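Local coordinates for MMS19 nucleotide excision repair protein homolog (Mus musculus, PDB 6TBL), which probably acts, as part of the cytosolic iron-sulfur assembly targeting complex, in delivering iron-sulfur clusters to apoproteins of DNA metabolism and genome integrity, at residues M73-T77 and S112-W117; V47-V51 and V83-Y87; E15-C19 and K53-L57. All blocks are in the same frame, centred on the assembly; numbering follows the deposited sequence.

Contact 1 of 3, residues M73-T77 and S112-W117. With K (potassium ion), chain G.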
loop_
_atom_site.group_PDB
_atom_site.type_symbol
_atom_site.label_atom_id
_atom_site.label_comp_id
_atom_site.label_asym_id
_atom_site.label_seq_id
_atom_site.Cartn_x
_atom_site.Cartn_y
_atom_site.Cartn_z
ATOM N N MET A 73 -2.170 23.743 16.411
ATOM C CA MET A 73 -2.484 22.346 16.126
ATOM C C MET A 73 -1.625 21.416 16.968
ATOM O O MET A 73 -2.093 20.368 17.427
ATOM C CB MET A 73 -2.284 22.056 14.640
ATOM C CG MET A 73 -3.322 22.691 13.745
ATOM S SD MET A 73 -4.972 22.083 14.130
ATOM C CE MET A 73 -4.759 20.329 13.846
ATOM N N HIS A 74 -0.360 21.784 17.178
ATOM C CA HIS A 74 0.487 21.034 18.096
ATOM C C HIS A 74 -0.014 21.168 19.528
ATOM O O HIS A 74 -0.097 20.175 20.260
ATOM C CB HIS A 74 1.930 21.521 17.977
ATOM C CG HIS A 74 2.902 20.763 18.825
ATOM N ND1 HIS A 74 3.115 21.054 20.155
ATOM C CD2 HIS A 74 3.731 19.733 18.529
ATOM C CE1 HIS A 74 4.027 20.232 20.643
ATOM N NE2 HIS A 74 4.417 19.420 19.676
ATOM N N ALA A 75 -0.371 22.389 19.941
ATOM C CA ALA A 75 -0.834 22.616 21.302
ATOM C C ALA A 75 -2.174 21.949 21.578
ATOM O O ALA A 75 -2.492 21.690 22.743
ATOM C CB ALA A 75 -0.930 24.117 21.582
ATOM N N LEU A 76 -2.963 21.669 20.536
ATOM C CA LEU A 76 -4.230 20.973 20.730
ATOM C C LEU A 76 -4.032 19.593 21.342
ATOM O O LEU A 76 -4.912 19.101 22.056
ATOM C CB LEU A 76 -4.974 20.850 19.400
ATOM C CG LEU A 76 -5.943 21.966 19.022
ATOM C CD1 LEU A 76 -6.597 21.656 17.687
ATOM C CD2 LEU A 76 -6.994 22.130 20.101
ATOM N N THR A 77 -2.889 18.956 21.082
ATOM C CA THR A 77 -2.649 17.611 21.590
ATOM C C THR A 77 -2.530 17.558 23.109
ATOM O O THR A 77 -2.442 16.454 23.660
ATOM C CB THR A 77 -1.391 17.024 20.946
ATOM O OG1 THR A 77 -0.250 17.796 21.332
ATOM C CG2 THR A 77 -1.515 17.046 19.429
ATOM N N SER A 112 6.146 18.863 13.249
ATOM C CA SER A 112 6.002 18.797 14.698
ATOM C C SER A 112 4.552 18.565 15.107
ATOM O O SER A 112 4.273 17.755 16.000
ATOM C CB SER A 112 6.542 20.081 15.329
ATOM O OG SER A 112 6.390 20.063 16.738
ATOM N N ALA A 113 3.614 19.262 14.463
ATOM C CA ALA A 113 2.209 19.113 14.828
ATOM C C ALA A 113 1.679 17.740 14.433
ATOM O O ALA A 113 1.024 17.062 15.235
ATOM C CB ALA A 113 1.376 20.219 14.177
ATOM N N ARG A 114 1.958 17.310 13.200
ATOM C CA ARG A 114 1.453 16.026 12.730
ATOM C C ARG A 114 2.055 14.871 13.520
ATOM O O ARG A 114 1.374 13.872 13.785
ATOM C CB ARG A 114 1.739 15.872 11.236
ATOM C CG ARG A 114 1.021 14.720 10.547
ATOM C CD ARG A 114 1.183 14.865 9.043
ATOM N NE ARG A 114 0.316 13.978 8.272
ATOM C CZ ARG A 114 0.748 12.935 7.571
ATOM N NH1 ARG A 114 2.041 12.641 7.542
ATOM N NH2 ARG A 114 -0.113 12.188 6.896
ATOM N N GLY A 115 3.328 14.991 13.912
ATOM C CA GLY A 115 3.968 13.926 14.665
ATOM C C GLY A 115 3.317 13.673 16.010
ATOM O O GLY A 115 3.259 12.531 16.472
ATOM N N GLU A 116 2.811 14.727 16.653
ATOM C CA GLU A 116 2.129 14.558 17.929
ATOM C C GLU A 116 0.723 14.004 17.755
ATOM O O GLU A 116 0.194 13.377 18.681
ATOM C CB GLU A 116 2.087 15.885 18.685
ATOM C CG GLU A 116 3.439 16.309 19.215
ATOM C CD GLU A 116 4.004 15.321 20.218
ATOM O OE1 GLU A 116 3.232 14.834 21.069
ATOM O OE2 GLU A 116 5.216 15.023 20.146
ATOM N N TRP A 117 0.102 14.226 16.596
ATOM C CA TRP A 117 -1.206 13.641 16.337
ATOM C C TRP A 117 -1.123 12.163 15.984
ATOM O O TRP A 117 -2.133 11.460 16.086
ATOM C CB TRP A 117 -1.920 14.412 15.224
ATOM C CG TRP A 117 -2.556 15.679 15.712
ATOM C CD1 TRP A 117 -1.941 16.880 15.913
ATOM C CD2 TRP A 117 -3.931 15.868 16.073
ATOM N NE1 TRP A 117 -2.847 17.806 16.368
ATOM C CE2 TRP A 117 -4.076 17.211 16.474
ATOM C CE3 TRP A 117 -5.054 15.034 16.084
ATOM C CZ2 TRP A 117 -5.297 17.738 16.887
ATOM C CZ3 TRP A 117 -6.266 15.560 16.496
ATOM C CH2 TRP A 117 -6.378 16.899 16.892
HETATM K K K G . -3.213 14.206 25.199
#

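Contact 2 of 3, residues V47-V51 and V83-Y87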
loop_
_atom_site.group_PDB
_atom_site.type_symbol
_atom_site.label_atom_id
_atom_site.label_comp_id
_atom_site.label_asym_id
_atom_site.label_seq_id
_atom_site.Cartn_x
_atom_site.Cartn_y
_atom_site.Cartn_z
ATOM N N VAL A 47 -13.438 22.026 20.676
ATOM C CA VAL A 47 -12.472 21.322 19.834
ATOM C C VAL A 47 -12.869 21.410 18.367
ATOM O O VAL A 47 -12.022 21.643 17.494
ATOM C CB VAL A 47 -12.324 19.858 20.289
ATOM C CG1 VAL A 47 -11.570 19.057 19.246
ATOM C CG2 VAL A 47 -11.596 19.795 21.608
ATOM N N ASP A 48 -14.159 21.244 18.071
ATOM C CA ASP A 48 -14.586 21.190 16.678
ATOM C C ASP A 48 -14.279 22.492 15.952
ATOM O O ASP A 48 -13.764 22.476 14.827
ATOM C CB ASP A 48 -16.075 20.869 16.591
ATOM C CG ASP A 48 -16.495 20.463 15.194
ATOM O OD1 ASP A 48 -16.347 19.269 14.849
ATOM O OD2 ASP A 48 -16.960 21.340 14.435
ATOM N N THR A 49 -14.574 23.631 16.581
ATOM C CA THR A 49 -14.269 24.907 15.947
ATOM C C THR A 49 -12.783 25.244 16.031
ATOM O O THR A 49 -12.266 25.959 15.164
ATOM C CB THR A 49 -15.117 26.022 16.567
ATOM O OG1 THR A 49 -14.851 27.261 15.898
ATOM C CG2 THR A 49 -14.820 26.174 18.049
ATOM N N LEU A 50 -12.078 24.738 17.046
ATOM C CA LEU A 50 -10.633 24.936 17.107
ATOM C C LEU A 50 -9.933 24.178 15.986
ATOM O O LEU A 50 -9.107 24.744 15.261
ATOM C CB LEU A 50 -10.094 24.506 18.474
ATOM C CG LEU A 50 -10.409 25.420 19.663
ATOM C CD1 LEU A 50 -10.048 24.748 20.983
ATOM C CD2 LEU A 50 -9.710 26.768 19.535
ATOM N N VAL A 51 -10.262 22.895 15.826
ATOM C CA VAL A 51 -9.658 22.090 14.767
ATOM C C VAL A 51 -9.972 22.686 13.401
ATOM O O VAL A 51 -9.088 22.828 12.547
ATOM C CB VAL A 51 -10.133 20.628 14.865
ATOM C CG1 VAL A 51 -9.697 19.845 13.642
ATOM C CG2 VAL A 51 -9.597 19.981 16.127
ATOM N N VAL A 83 -11.081 13.005 23.664
ATOM C CA VAL A 83 -11.887 13.911 22.849
ATOM C C VAL A 83 -11.203 14.293 21.548
ATOM O O VAL A 83 -11.857 14.877 20.667
ATOM C CB VAL A 83 -12.263 15.187 23.633
ATOM C CG1 VAL A 83 -12.731 14.823 25.029
ATOM C CG2 VAL A 83 -11.095 16.163 23.678
ATOM N N LEU A 84 -9.915 13.985 21.396
ATOM C CA LEU A 84 -9.199 14.288 20.165
ATOM C C LEU A 84 -9.257 13.150 19.160
ATOM O O LEU A 84 -9.180 13.402 17.954
ATOM C CB LEU A 84 -7.735 14.614 20.461
ATOM C CG LEU A 84 -7.462 15.720 21.475
ATOM C CD1 LEU A 84 -5.984 16.007 21.525
ATOM C CD2 LEU A 84 -8.247 16.972 21.141
ATOM N N LEU A 85 -9.406 11.909 19.631
ATOM C CA LEU A 85 -9.338 10.755 18.737
ATOM C C LEU A 85 -10.347 10.786 17.593
ATOM O O LEU A 85 -9.973 10.393 16.475
ATOM C CB LEU A 85 -9.471 9.465 19.561
ATOM C CG LEU A 85 -8.317 9.216 20.537
ATOM C CD1 LEU A 85 -8.568 7.968 21.370
ATOM C CD2 LEU A 85 -6.988 9.118 19.797
ATOM N N PRO A 86 -11.601 11.223 17.772
ATOM C CA PRO A 86 -12.505 11.325 16.613
ATOM C C PRO A 86 -12.049 12.324 15.561
ATOM O O PRO A 86 -12.615 12.333 14.461
ATOM C CB PRO A 86 -13.844 11.750 17.237
ATOM C CG PRO A 86 -13.492 12.297 18.574
ATOM C CD PRO A 86 -12.317 11.497 19.028
ATOM N N TYR A 87 -11.054 13.160 15.858
ATOM C CA TYR A 87 -10.483 14.070 14.878
ATOM C C TYR A 87 -9.125 13.619 14.363
ATOM O O TYR A 87 -8.627 14.202 13.395
ATOM C CB TYR A 87 -10.353 15.481 15.475
ATOM C CG TYR A 87 -11.672 16.089 15.889
ATOM C CD1 TYR A 87 -12.409 16.862 15.002
ATOM C CD2 TYR A 87 -12.184 15.885 17.166
ATOM C CE1 TYR A 87 -13.618 17.420 15.373
ATOM C CE2 TYR A 87 -13.394 16.440 17.546
ATOM C CZ TYR A 87 -14.106 17.205 16.645
ATOM O OH TYR A 87 -15.311 17.757 17.014
#

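Contact 3 of 3, residues E15-C19 and K53-L57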
loop_
_atom_site.group_PDB
_atom_site.type_symbol
_atom_site.label_atom_id
_atom_site.label_comp_id
_atom_site.label_asym_id
_atom_site.label_seq_id
_atom_site.Cartn_x
_atom_site.Cartn_y
_atom_site.Cartn_z
ATOM N N GLU A 15 -14.157 33.736 17.543
ATOM C CA GLU A 15 -14.664 34.447 16.376
ATOM C C GLU A 15 -13.577 35.233 15.660
ATOM O O GLU A 15 -13.728 35.531 14.471
ATOM C CB GLU A 15 -15.807 35.377 16.785
ATOM C CG GLU A 15 -17.106 34.650 17.072
ATOM C CD GLU A 15 -17.654 33.950 15.844
ATOM O OE1 GLU A 15 -17.630 34.561 14.754
ATOM O OE2 GLU A 15 -18.099 32.788 15.965
ATOM N N ALA A 16 -12.488 35.574 16.350
ATOM C CA ALA A 16 -11.383 36.262 15.694
ATOM C C ALA A 16 -10.649 35.364 14.709
ATOM O O ALA A 16 -9.971 35.874 13.811
ATOM C CB ALA A 16 -10.405 36.806 16.734
ATOM N N LEU A 17 -10.768 34.042 14.854
ATOM C CA LEU A 17 -10.132 33.125 13.915
ATOM C C LEU A 17 -10.733 33.220 12.520
ATOM O O LEU A 17 -10.066 32.859 11.545
ATOM C CB LEU A 17 -10.239 31.690 14.428
ATOM C CG LEU A 17 -9.517 31.391 15.741
ATOM C CD1 LEU A 17 -9.908 30.026 16.266
ATOM C CD2 LEU A 17 -8.015 31.475 15.547
ATOM N N SER A 18 -11.972 33.691 12.408
ATOM C CA SER A 18 -12.630 33.861 11.120
ATOM C C SER A 18 -12.392 35.236 10.511
ATOM O O SER A 18 -12.835 35.482 9.382
ATOM C CB SER A 18 -14.133 33.617 11.263
ATOM O OG SER A 18 -14.384 32.398 11.941
ATOM N N CYS A 19 -11.710 36.127 11.219
ATOM C CA CYS A 19 -11.496 37.479 10.717
ATOM C C CYS A 19 -10.533 37.453 9.533
ATOM O O CYS A 19 -9.471 36.829 9.620
ATOM C CB CYS A 19 -10.951 38.372 11.828
ATOM S SG CYS A 19 -10.531 40.040 11.294
ATOM N N LYS A 53 -10.895 25.833 12.404
ATOM C CA LYS A 53 -10.319 27.133 12.072
ATOM C C LYS A 53 -8.798 27.082 12.013
ATOM O O LYS A 53 -8.186 27.750 11.171
ATOM C CB LYS A 53 -10.785 28.184 13.076
ATOM C CG LYS A 53 -12.231 28.590 12.893
ATOM C CD LYS A 53 -12.482 29.031 11.461
ATOM C CE LYS A 53 -13.956 29.270 11.201
ATOM N NZ LYS A 53 -14.203 29.612 9.775
ATOM N N PHE A 54 -8.169 26.304 12.898
ATOM C CA PHE A 54 -6.715 26.176 12.852
ATOM C C PHE A 54 -6.257 25.598 11.520
ATOM O O PHE A 54 -5.266 26.062 10.942
ATOM C CB PHE A 54 -6.219 25.307 14.009
ATOM C CG PHE A 54 -6.308 25.968 15.357
ATOM C CD1 PHE A 54 -6.561 27.325 15.469
ATOM C CD2 PHE A 54 -6.128 25.227 16.514
ATOM C CE1 PHE A 54 -6.641 27.927 16.711
ATOM C CE2 PHE A 54 -6.208 25.824 17.758
ATOM C CZ PHE A 54 -6.461 27.176 17.857
ATOM N N LEU A 55 -6.972 24.591 11.012
ATOM C CA LEU A 55 -6.602 23.997 9.730
ATOM C C LEU A 55 -6.758 24.996 8.591
ATOM O O LEU A 55 -5.909 25.059 7.694
ATOM C CB LEU A 55 -7.436 22.744 9.471
ATOM C CG LEU A 55 -7.162 21.546 10.381
ATOM C CD1 LEU A 55 -8.146 20.421 10.104
ATOM C CD2 LEU A 55 -5.727 21.064 10.212
ATOM N N ASN A 56 -7.835 25.786 8.606
ATOM C CA ASN A 56 -8.010 26.804 7.576
ATOM C C ASN A 56 -6.880 27.823 7.611
ATOM O O ASN A 56 -6.349 28.210 6.564
ATOM C CB ASN A 56 -9.360 27.500 7.743
ATOM C CG ASN A 56 -10.525 26.581 7.457
ATOM O OD1 ASN A 56 -10.911 26.391 6.303
ATOM N ND2 ASN A 56 -11.093 26.001 8.506
ATOM N N LEU A 57 -6.491 28.260 8.809
ATOM C CA LEU A 57 -5.431 29.252 8.933
ATOM C C LEU A 57 -4.066 28.693 8.558
ATOM O O LEU A 57 -3.159 29.470 8.241
ATOM C CB LEU A 57 -5.401 29.808 10.355
ATOM C CG LEU A 57 -6.641 30.598 10.773
ATOM C CD1 LEU A 57 -6.565 30.957 12.243
ATOM C CD2 LEU A 57 -6.790 31.846 9.916
#

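Contact 1 of 3, residues M73-T77 and S112-W117
This is a close, partly buried helix-helix contact between the C-terminal end of helix 63-76 and helix 104-118. The small side chain of Ala113 lets the backbones come near: the CA atoms of His74 and Ala113 are 4.2 Å apart, and Met73 CB lies 4.1 Å from Ala113 CB. Trp117 makes the polar link. Its NE1 donates a hydrogen bond to Met73 O at 2.9 Å, almost straight at 165°. In the C-terminal part of MMS19, a stack of HEAT repeats, helix 63-76 belongs to HEAT 3 and helix 104-118 to HEAT 4, so the contact joins neighbouring repeats. Thr77 CG2 sits over the face of the Trp117 five-membered ring, 3.7 Å from its centroid, a CH-pi contact. Met73 CE and Leu76 CB each lie 4.0 Å from Trp117 CZ2. Thr77 OG1 donates to His74 O at 2.6 Å. Thr77 O binds the potassium ion at 2.8 Å, together with Leu79 O and Thr81 OG1.

Contact 2 of 3, residues V47-V51 and V83-Y87
Tyr87 lays its ring against Val47, with Val47 CG1 over one face. The methyl carbon is 4.0 Å from the ring centroid and 29° off the normal, a CH-pi contact. Its closest ring atom is Tyr87 CE2, 3.6 Å from Val47 CG1. Val51, one helical turn further on, adds a looser touch, with CG1 4.3 Å from Tyr87 CD1. The phenol end of the ring reaches the exposed Asp48. There Tyr87 OH donates a hydrogen bond to Asp48 OD1 at 2.8 Å. The ring thus packs on apolar groups while its hydroxyl makes a polar bond. Val47 also meets Val83, CG2 to CG2 at 4.2 Å, and its CG1 lies 4.4 Å from Leu84 CD2. The two short helical segments run in the same general sense, 45° apart, and their axes approach to 11.0 Å. That is a wide spacing, and the tyrosine does much to fill it. Segment 83-87 is itself only weakly bonded and is kinked at Pro86 and Tyr87, whose N atoms make no bond to the preceding turn. Pro86 has no amide hydrogen, and Tyr87 N takes the nearer Leu84 O, at 2.8 Å. The contact joins the first helices of two successive HEAT repeats, helix 47-57 of HEAT 3 and helix 81-94 of HEAT 4. Leu79, in the loop before helix 81-94, touches Val47 and Leu84, while Leu76 of helix 63-76 packs on Val51.

Contact 3 of 3, residues E15-C19 and K53-L57
The backbone of segment 15-19 contains a type I beta turn from Ala16 to Cys19, in the region where helix 9-16 ends; in it Cys19 N bonds to Ala16 O at 3.1 Å. Segment 53-57 is helical, with Leu57 N bonded to Lys53 O at 3.0 Å. The backbones come nearest at Leu17 and Lys53, whose CA atoms are 6.3 Å apart. Leu17 is the main side chain of the contact and sits inside the turn sequence, where its CA-to-CB bond points toward the helix. Its CD2 packs on Leu57 CD1 at 3.6 Å. Its CD1 meets Phe54 CE1 at 3.9 Å and Lys53 CB at 3.8 Å. The leucine thus touches residues on successive turns of helix 47-57. Here HEAT 2 rests on HEAT 3: the turn that follows the first helix of HEAT 2 packs against the first helix of HEAT 3. Helix 22-38 also lines the contact, with Leu32 against Leu17, Leu29 against Phe54 and Gln25 against Leu57. Helix 63-76 covers Phe54 further, through Cys72, Met73 and Leu76. At the exposed margin, the aliphatic part of Lys53 extends along the turn and brings CE to 3.2 Å from Ser18 OG. After Cys19 the chain moves on to helix 22-38, where Gln25 NE2 hydrogen-bonds Cys19 O.

How the contacts relate
All three contacts join successive HEAT repeats. Contact 3 links HEAT 2 to HEAT 3, while contacts 1 and 2 both link HEAT 3 to HEAT 4. Contacts 2 and 3 share helix 47-57, using its start and its end. Contact 3 is the most buried and depends on apolar packing. The other two are partly buried, and each adds a hydrogen bond donated by an aromatic side chain: an indole to a backbone carbonyl in contact 1, a phenol to a surface carboxylate in contact 2. Contacts 1 and 2 touch, with Leu84 CD1 3.7 Å from Thr77 CA. Contacts 1 and 3 meet through Met73 SD, 3.5 Å from Phe54 CB. Contact 1 alone includes a potassium ligand.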